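Local coordinates for FACT-Spt16 (Cicer arietinum, PDB 5CE6), which is the Spt16 subunit of the histone chaperone complex FACT, whose N-terminal domain probably binds histones H3-H4 during transcription, at residues A[85-90]-A[94-99]. Sequence-based numbering, arbitrary orientation.
Sequences TIMVFT and IHVLCS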
loop_
_atom_site.group_PDB
_atom_site.type_symbol
_atom_site.label_atom_id
_atom_site.label_comp_id
_atom_site.label_asym_id
_atom_site.label_seq_id
_atom_site.Cartn_x
_atom_site.Cartn_y
_atom_site.Cartn_z
ATOM N N THR A 85 2.822 14.658 -15.781
ATOM C CA THR A 85 1.824 15.702 -15.586
ATOM C C THR A 85 2.081 16.410 -14.262
ATOM O O THR A 85 2.393 15.771 -13.262
ATOM C CB THR A 85 0.395 15.114 -15.602
ATOM O OG1 THR A 85 0.115 14.567 -16.896
ATOM C CG2 THR A 85 -0.651 16.175 -15.288
ATOM N N ILE A 86 1.960 17.734 -14.268
ATOM C CA ILE A 86 2.016 18.518 -13.038
ATOM C C ILE A 86 0.642 19.142 -12.788
ATOM O O ILE A 86 0.045 19.711 -13.698
ATOM C CB ILE A 86 3.043 19.644 -13.170
ATOM C CG1 ILE A 86 4.453 19.071 -13.366
ATOM C CG2 ILE A 86 2.989 20.571 -11.969
ATOM C CD1 ILE A 86 5.425 20.080 -13.998
ATOM N N MET A 87 0.142 19.038 -11.561
ATOM C CA MET A 87 -1.140 19.648 -11.223
ATOM C C MET A 87 -0.979 20.512 -9.983
ATOM O O MET A 87 -0.454 20.050 -8.966
ATOM C CB MET A 87 -2.204 18.570 -10.992
ATOM C CG MET A 87 -3.570 19.097 -10.635
ATOM S SD MET A 87 -4.813 17.806 -10.864
ATOM C CE MET A 87 -4.205 16.537 -9.764
ATOM N N VAL A 88 -1.427 21.761 -10.073
ATOM C CA VAL A 88 -1.297 22.701 -8.962
ATOM C C VAL A 88 -2.651 23.262 -8.535
ATOM O O VAL A 88 -3.351 23.907 -9.319
ATOM C CB VAL A 88 -0.352 23.867 -9.307
ATOM C CG1 VAL A 88 -0.319 24.869 -8.165
ATOM C CG2 VAL A 88 1.053 23.348 -9.587
ATOM N N PHE A 89 -3.000 23.018 -7.279
ATOM C CA PHE A 89 -4.259 23.496 -6.728
ATOM C C PHE A 89 -4.049 24.829 -6.050
ATOM O O PHE A 89 -3.118 24.976 -5.271
ATOM C CB PHE A 89 -4.780 22.503 -5.694
ATOM C CG PHE A 89 -4.971 21.122 -6.232
ATOM C CD1 PHE A 89 -3.945 20.186 -6.161
ATOM C CD2 PHE A 89 -6.177 20.758 -6.806
ATOM C CE1 PHE A 89 -4.119 18.908 -6.661
ATOM C CE2 PHE A 89 -6.365 19.489 -7.308
ATOM C CZ PHE A 89 -5.337 18.556 -7.236
ATOM N N THR A 90 -4.900 25.805 -6.363
ATOM C CA THR A 90 -4.923 27.060 -5.624
ATOM C C THR A 90 -6.341 27.276 -5.104
ATOM O O THR A 90 -7.224 26.461 -5.361
ATOM C CB THR A 90 -4.479 28.277 -6.482
ATOM O OG1 THR A 90 -5.529 28.670 -7.375
ATOM C CG2 THR A 90 -3.223 27.974 -7.282
ATOM N N ILE A 94 -7.175 25.424 -10.650
ATOM C CA ILE A 94 -6.324 24.236 -10.697
ATOM C C ILE A 94 -5.565 24.298 -12.012
ATOM O O ILE A 94 -6.178 24.310 -13.070
ATOM C CB ILE A 94 -7.139 22.940 -10.658
ATOM C CG1 ILE A 94 -7.993 22.892 -9.387
ATOM C CG2 ILE A 94 -6.212 21.717 -10.700
ATOM C CD1 ILE A 94 -8.809 21.623 -9.232
ATOM N N HIS A 95 -4.241 24.351 -11.941
ATOM C CA HIS A 95 -3.424 24.408 -13.143
ATOM C C HIS A 95 -2.870 23.033 -13.457
ATOM O O HIS A 95 -2.402 22.335 -12.567
ATOM C CB HIS A 95 -2.284 25.406 -12.956
ATOM C CG HIS A 95 -2.743 26.821 -12.838
ATOM N ND1 HIS A 95 -2.741 27.697 -13.904
ATOM C CD2 HIS A 95 -3.221 27.518 -11.780
ATOM C CE1 HIS A 95 -3.199 28.870 -13.507
ATOM N NE2 HIS A 95 -3.496 28.787 -12.220
ATOM N N VAL A 96 -2.945 22.634 -14.720
ATOM C CA VAL A 96 -2.416 21.350 -15.140
ATOM C C VAL A 96 -1.449 21.583 -16.285
ATOM O O VAL A 96 -1.772 22.306 -17.214
ATOM C CB VAL A 96 -3.537 20.407 -15.603
ATOM C CG1 VAL A 96 -2.981 19.039 -15.935
ATOM C CG2 VAL A 96 -4.615 20.276 -14.516
ATOM N N LEU A 97 -0.256 21.001 -16.196
ATOM C CA LEU A 97 0.706 21.041 -17.299
ATOM C C LEU A 97 0.833 19.614 -17.804
ATOM O O LEU A 97 1.259 18.732 -17.061
ATOM C CB LEU A 97 2.067 21.549 -16.813
ATOM C CG LEU A 97 3.197 21.589 -17.844
ATOM C CD1 LEU A 97 2.743 22.310 -19.095
ATOM C CD2 LEU A 97 4.419 22.271 -17.256
ATOM N N CYS A 98 0.442 19.381 -19.055
ATOM C CA CYS A 98 0.340 18.019 -19.579
ATOM C C CYS A 98 0.315 18.023 -21.097
ATOM O O CYS A 98 0.298 19.082 -21.715
ATOM C CB CYS A 98 -0.935 17.347 -19.057
ATOM S SG CYS A 98 -2.473 18.149 -19.584
ATOM N N SER A 99 0.284 16.832 -21.685
ATOM C CA SER A 99 0.205 16.684 -23.141
ATOM C C SER A 99 -1.146 17.158 -23.681
ATOM O O SER A 99 -2.119 17.264 -22.933
ATOM C CB SER A 99 0.414 15.217 -23.516
ATOM O OG SER A 99 -0.684 14.438 -23.074
#
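Ile94 lies alongside Phe89 in a beta hairpin whose two strands, 85-89 and 93-98, run antiparallel, and the side chain of Ile94 can be followed outward. CB sits 4.1 Å from Val88 O, just above the backbone ladder. There the chain forks: CG2 rests on Met87 CG at 3.7 Å, while CG1, set anti to the carbonyl carbon (chi1 -58°), is directed to the ring of Phe89. With chi2 extended at -178°, CD1 reaches 3.7 Å from Phe89 CD2 and almost as near Phe89 CE2, meeting the ring obliquely. Cut back to an alanine, this position would probably leave that flank of the Phe89 ring and Met87 CG without their apolar neighbour, opening a gap beneath helix 26-42, whose Leu33 and Tyr37 also touch Ile94. Farther along the same face, Val96 CG1 meets Thr85 CG2 at 3.7 Å, and helix 69-78 covers Thr85, Met87 and Phe89.

The ladder itself is regular. Ile86 and Leu97 form one hydrogen-bonded pair, with Leu97 N to Ile86 O at 2.8 Å; Val88 and His95 form the next, with Val88 N to His95 O at 2.7 Å. On the other face, the side chains of Ile86 and Leu97 lie side by side, pointing the same way, with Ile86 CD1 4.1 Å from Leu97 CD2, and helix 133-145 packs against Val88, His95 and Leu97. The imidazole of His95 brings polarity to this buried layer, but ND1 bonds to His124 on strand 120-125 and NE2 to Gln93.

The hairpin thus lies within the mixed sheet of the N-terminal lobe, flanked by strands 53-58 and 120-125. Paired backbone amides and carbonyls meet the polar demands of its middle, leaving hydrocarbon and aromatic surfaces to join the sheet to helices on both faces.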